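Local coordinates for protein (thiaminase I) (Bacillus subtilis, PDB 3THI), which probably degrades thiamin by replacing its thiazole with an external nucleophile such as an organic base, at residues A[113-118]-A[224-229]; A[126-131]-A[192-197]. One frame throughout, in Å; residues are numbered along the deposited sequence.

Contact 1 of 2, residues A[113-118]-A[224-229]; sequences KGDLKI and SGRAFI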
# COMPACT_ATOMS: atom_id res chain seq x y z
N LYS A 113 -10.20 -18.79 -10.50
CA LYS A 113 -11.58 -19.19 -10.27
C LYS A 113 -11.84 -20.64 -9.85
O LYS A 113 -12.36 -20.89 -8.76
CB LYS A 113 -12.40 -18.83 -11.51
CG LYS A 113 -13.85 -19.24 -11.44
CD LYS A 113 -14.56 -18.94 -12.74
CE LYS A 113 -14.75 -17.46 -12.94
NZ LYS A 113 -15.67 -17.22 -14.06
N GLY A 114 -11.48 -21.59 -10.72
CA GLY A 114 -11.73 -22.99 -10.42
C GLY A 114 -10.73 -23.69 -9.52
O GLY A 114 -10.82 -24.91 -9.30
N ASP A 115 -9.77 -22.94 -8.99
CA ASP A 115 -8.75 -23.50 -8.11
C ASP A 115 -9.21 -23.42 -6.66
O ASP A 115 -8.70 -22.63 -5.87
CB ASP A 115 -7.43 -22.75 -8.31
CG ASP A 115 -6.22 -23.54 -7.87
OD1 ASP A 115 -6.36 -24.54 -7.14
OD2 ASP A 115 -5.10 -23.15 -8.26
N LEU A 116 -10.18 -24.26 -6.30
CA LEU A 116 -10.73 -24.28 -4.96
C LEU A 116 -9.70 -24.54 -3.86
O LEU A 116 -9.74 -23.91 -2.81
CB LEU A 116 -11.86 -25.31 -4.88
CG LEU A 116 -12.97 -25.19 -5.92
CD1 LEU A 116 -13.97 -26.30 -5.73
CD2 LEU A 116 -13.67 -23.84 -5.83
N LYS A 117 -8.75 -25.44 -4.12
CA LYS A 117 -7.71 -25.78 -3.14
C LYS A 117 -6.89 -24.60 -2.63
O LYS A 117 -6.51 -24.58 -1.45
CB LYS A 117 -6.78 -26.86 -3.69
CG LYS A 117 -7.42 -28.22 -3.81
CD LYS A 117 -6.38 -29.29 -4.07
CE LYS A 117 -7.01 -30.66 -4.15
NZ LYS A 117 -5.99 -31.73 -4.13
N ILE A 118 -6.59 -23.64 -3.51
CA ILE A 118 -5.83 -22.46 -3.12
C ILE A 118 -6.76 -21.50 -2.39
O ILE A 118 -6.32 -20.64 -1.62
CB ILE A 118 -5.20 -21.74 -4.35
CG1 ILE A 118 -4.35 -22.73 -5.15
CG2 ILE A 118 -4.30 -20.60 -3.89
CD1 ILE A 118 -3.13 -23.26 -4.42
N SER A 224 0.48 -17.35 -16.30
CA SER A 224 1.72 -17.65 -15.60
C SER A 224 1.47 -17.80 -14.11
O SER A 224 0.69 -17.02 -13.53
CB SER A 224 2.74 -16.54 -15.84
OG SER A 224 3.92 -16.75 -15.10
N GLY A 225 2.10 -18.81 -13.51
CA GLY A 225 1.97 -19.06 -12.08
C GLY A 225 0.66 -19.70 -11.65
O GLY A 225 -0.29 -19.78 -12.43
N ARG A 226 0.62 -20.23 -10.43
CA ARG A 226 -0.61 -20.81 -9.92
C ARG A 226 -1.24 -19.88 -8.90
O ARG A 226 -2.46 -19.82 -8.75
CB ARG A 226 -0.38 -22.17 -9.28
CG ARG A 226 -1.68 -22.75 -8.78
CD ARG A 226 -1.57 -24.21 -8.51
NE ARG A 226 -2.79 -24.72 -7.93
CZ ARG A 226 -2.84 -25.84 -7.21
NH1 ARG A 226 -1.74 -26.54 -7.00
NH2 ARG A 226 -4.00 -26.25 -6.71
N ALA A 227 -0.39 -19.18 -8.16
CA ALA A 227 -0.85 -18.24 -7.15
C ALA A 227 -0.08 -16.96 -7.35
O ALA A 227 1.01 -16.97 -7.92
CB ALA A 227 -0.60 -18.81 -5.75
N PHE A 228 -0.69 -15.84 -6.95
CA PHE A 228 -0.06 -14.53 -7.07
C PHE A 228 -0.36 -13.71 -5.81
O PHE A 228 -1.51 -13.60 -5.40
CB PHE A 228 -0.58 -13.79 -8.32
CG PHE A 228 -0.31 -12.29 -8.33
CD1 PHE A 228 0.97 -11.79 -8.09
CD2 PHE A 228 -1.34 -11.39 -8.57
CE1 PHE A 228 1.22 -10.41 -8.09
CE2 PHE A 228 -1.10 -10.02 -8.58
CZ PHE A 228 0.18 -9.53 -8.34
N ILE A 229 0.70 -13.25 -5.16
CA ILE A 229 0.54 -12.41 -3.98
C ILE A 229 0.95 -11.02 -4.43
O ILE A 229 2.08 -10.79 -4.85
CB ILE A 229 1.41 -12.87 -2.79
CG1 ILE A 229 0.89 -14.22 -2.27
CG2 ILE A 229 1.40 -11.80 -1.68
CD1 ILE A 229 1.75 -14.85 -1.19
O HOH W 1 -4.76 -20.74 -9.05
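The turn that follows strand 96-112 and carries Asp115 faces the chain where it rounds a corner at Arg226 to enter strand 227-231; the nearest CA pair across the gap is Ile118 and Ala227, 7.7 Å apart. No backbone bonds join the two, and the gap is bridged by the long side chain of Arg226, which runs extended from CG to NE and reaches Asp115 in a side-on salt bridge. Arg226 NE donates to Asp115 OD2 at 2.8 Å, and Arg226 NH2 donates to Asp115 OD1 at 2.9 Å. Both bonds are almost straight, each uses the syn lone pair of its oxygen, and the carboxylate and guanidinium planes lie only 6° apart. Asp115, at the centre of an inverse gamma turn, has CG anti to its own nitrogen (chi1 -159°), which carries the carboxylate toward the arginine. Ile118 supplies the apolar part: its CD1 sits over one guanidinium face, 3.8 Å from Arg226 CZ and offset toward the rim, while the same side chain rests on Leu109 and Tyr111 of strand 96-112. A branched aliphatic residue suits this place because it can cover a flat cation without competing for its N-H groups. A water adds a second link, donating to Asp115 OD2 at 2.6 Å and, at a short separation whose exact value is doubtful, to the backbone Arg226 O. Asp115 OD2 therefore receives two donors, the arginine NE and the water, and the paired bonds fix the rotation of the carboxylate. With a cation held in its plane, Asp115 would be expected to stay ionised, and the turn is tied to the chain entering strand 227-231 through side-chain contacts and a water-mediated bond to the backbone Arg226 O.

Contact 2 of 2, residues A[126-131]-A[192-197]; sequences ELYKKI and LRLLIN
A small helix-to-helix contact at the protein surface, within the thiaminase-1 domain of periplasmic-binding-protein type, joins helix 124-131 to helix 186-199 through Tyr128, Leu194 and Asn197. The backbones come closest at Tyr128 and Leu194, whose CA atoms are 7.6 Å apart, and 157 Å² of surface is buried in all. The main interaction is a CH-pi contact: Leu194 CD1 lies over one face of the Tyr128 ring, 4.0 Å from its centroid and 30° off the ring normal. The methyl is displaced toward the CD1 side of the ring, for its nearest ring atom is Tyr128 CD1 at 3.5 Å. Leucine suits the place because its end is forked: CD1 covers the ring, and both methyls reach Tyr128 CB, the aliphatic root of the tyrosine. In Tyr128, CG anti to the backbone nitrogen (chi1 -180°) sends the ring out across the gap toward the second helix. Tyrosine, in turn, combines an apolar face with a polar end, and that end belongs to a different partner: Tyr128 OH is hydrogen-bonded to Thr133 OG1, just beyond its own helix. Asn197, nearly one helical turn after Leu194, also bonds Thr133 OG1 through its ND2, which makes the threonine hydroxyl a shared polar anchor for both helices. Between the asparagine and the tyrosine themselves there is contact without a hydrogen bond: the amide and ring planes are 35° apart, and Asn197 ND2 approaches the ring obliquely, 3.3 Å from Tyr128 CE1.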
# COMPACT_ATOMS: atom_id res chain seq x y z
N GLU A 126 0.61 -22.97 4.42
CA GLU A 126 -0.47 -23.76 3.83
C GLU A 126 -0.35 -23.61 2.31
O GLU A 126 -0.67 -24.53 1.56
CB GLU A 126 -1.83 -23.26 4.30
CG GLU A 126 -2.22 -23.68 5.71
CD GLU A 126 -3.51 -23.02 6.18
OE1 GLU A 126 -4.01 -22.13 5.46
OE2 GLU A 126 -4.02 -23.37 7.27
N LEU A 127 0.14 -22.45 1.87
CA LEU A 127 0.33 -22.17 0.45
C LEU A 127 1.44 -23.09 -0.08
O LEU A 127 1.32 -23.65 -1.16
CB LEU A 127 0.75 -20.71 0.23
CG LEU A 127 0.29 -19.93 -1.01
CD1 LEU A 127 1.32 -18.84 -1.32
CD2 LEU A 127 0.07 -20.83 -2.21
N TYR A 128 2.51 -23.23 0.70
CA TYR A 128 3.63 -24.08 0.32
C TYR A 128 3.22 -25.55 0.16
O TYR A 128 3.72 -26.24 -0.74
CB TYR A 128 4.77 -23.98 1.33
CG TYR A 128 5.95 -24.85 0.96
CD1 TYR A 128 6.86 -24.44 -0.01
CD2 TYR A 128 6.12 -26.10 1.54
CE1 TYR A 128 7.91 -25.26 -0.40
CE2 TYR A 128 7.17 -26.93 1.15
CZ TYR A 128 8.06 -26.51 0.18
OH TYR A 128 9.07 -27.34 -0.23
N LYS A 129 2.34 -26.04 1.03
CA LYS A 129 1.89 -27.42 0.95
C LYS A 129 1.10 -27.68 -0.34
O LYS A 129 0.98 -28.82 -0.77
CB LYS A 129 1.03 -27.77 2.17
CG LYS A 129 1.84 -27.88 3.45
CD LYS A 129 1.01 -28.36 4.64
CE LYS A 129 1.83 -28.30 5.92
NZ LYS A 129 1.02 -28.61 7.14
N LYS A 130 0.59 -26.61 -0.95
CA LYS A 130 -0.20 -26.69 -2.17
C LYS A 130 0.61 -26.49 -3.44
O LYS A 130 0.47 -27.25 -4.39
CB LYS A 130 -1.34 -25.68 -2.13
CG LYS A 130 -2.36 -25.97 -1.05
CD LYS A 130 -3.00 -27.34 -1.23
CE LYS A 130 -3.90 -27.66 -0.04
NZ LYS A 130 -4.70 -28.90 -0.28
N ILE A 131 1.43 -25.44 -3.47
CA ILE A 131 2.23 -25.17 -4.66
C ILE A 131 3.68 -25.65 -4.57
O ILE A 131 4.33 -25.86 -5.60
CB ILE A 131 2.17 -23.69 -5.06
CG1 ILE A 131 2.78 -22.82 -3.98
CG2 ILE A 131 0.72 -23.29 -5.35
CD1 ILE A 131 2.93 -21.38 -4.40
N LEU A 192 10.15 -15.43 4.84
CA LEU A 192 10.53 -14.74 3.61
C LEU A 192 11.22 -15.67 2.61
O LEU A 192 11.01 -15.57 1.41
CB LEU A 192 11.40 -13.51 3.91
CG LEU A 192 10.80 -12.42 4.81
CD1 LEU A 192 11.81 -11.32 5.04
CD2 LEU A 192 9.53 -11.85 4.18
N ARG A 193 12.02 -16.60 3.13
CA ARG A 193 12.71 -17.58 2.29
C ARG A 193 11.70 -18.50 1.67
O ARG A 193 11.83 -18.86 0.50
CB ARG A 193 13.69 -18.42 3.09
CG ARG A 193 14.94 -17.68 3.46
CD ARG A 193 15.92 -18.58 4.16
NE ARG A 193 17.25 -18.10 3.83
CZ ARG A 193 18.13 -18.79 3.11
NH1 ARG A 193 17.82 -20.00 2.66
NH2 ARG A 193 19.29 -18.24 2.78
N LEU A 194 10.69 -18.91 2.45
CA LEU A 194 9.66 -19.81 1.95
C LEU A 194 8.99 -19.18 0.72
O LEU A 194 8.73 -19.87 -0.27
CB LEU A 194 8.63 -20.08 3.04
CG LEU A 194 7.65 -21.19 2.66
CD1 LEU A 194 8.41 -22.49 2.45
CD2 LEU A 194 6.59 -21.35 3.72
N LEU A 195 8.74 -17.87 0.79
CA LEU A 195 8.12 -17.13 -0.29
C LEU A 195 9.02 -17.13 -1.52
O LEU A 195 8.54 -17.31 -2.64
CB LEU A 195 7.86 -15.69 0.13
CG LEU A 195 6.73 -15.44 1.11
CD1 LEU A 195 6.84 -14.03 1.63
CD2 LEU A 195 5.39 -15.69 0.43
N ILE A 196 10.30 -16.87 -1.30
CA ILE A 196 11.29 -16.85 -2.37
C ILE A 196 11.39 -18.26 -2.97
O ILE A 196 11.47 -18.43 -4.19
CB ILE A 196 12.66 -16.40 -1.83
CG1 ILE A 196 12.60 -14.91 -1.47
CG2 ILE A 196 13.77 -16.70 -2.82
CD1 ILE A 196 13.75 -14.42 -0.60
N ASN A 197 11.34 -19.25 -2.09
CA ASN A 197 11.40 -20.64 -2.52
C ASN A 197 10.22 -20.99 -3.43
O ASN A 197 10.37 -21.75 -4.41
CB ASN A 197 11.41 -21.56 -1.29
CG ASN A 197 11.69 -22.99 -1.65
OD1 ASN A 197 12.75 -23.30 -2.21
ND2 ASN A 197 10.75 -23.87 -1.37

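In the fold
Contacts 1 and 2 lie side by side, their centres about 13 Å apart and each about 22 Å from the centre of the chain, on the same side of it. Helix 124-131 connects them: one flank of it meets contact 1, where Ile118 CD1 lies 3.8 Å from Lys130 CB, while Tyr128 reaches helix 186-199 in contact 2. Deeper in, Ile229 CD1 of strand 227-231 packs 4.0 Å from Leu127 CD1, and Leu195 of helix 186-199 touches Ile229 too. At the end of helix 124-131, Ile131 receives both Ile118 and Arg226 of contact 1, so the salt-bridged pair of segments packs against the helix that supplies Tyr128 to contact 2.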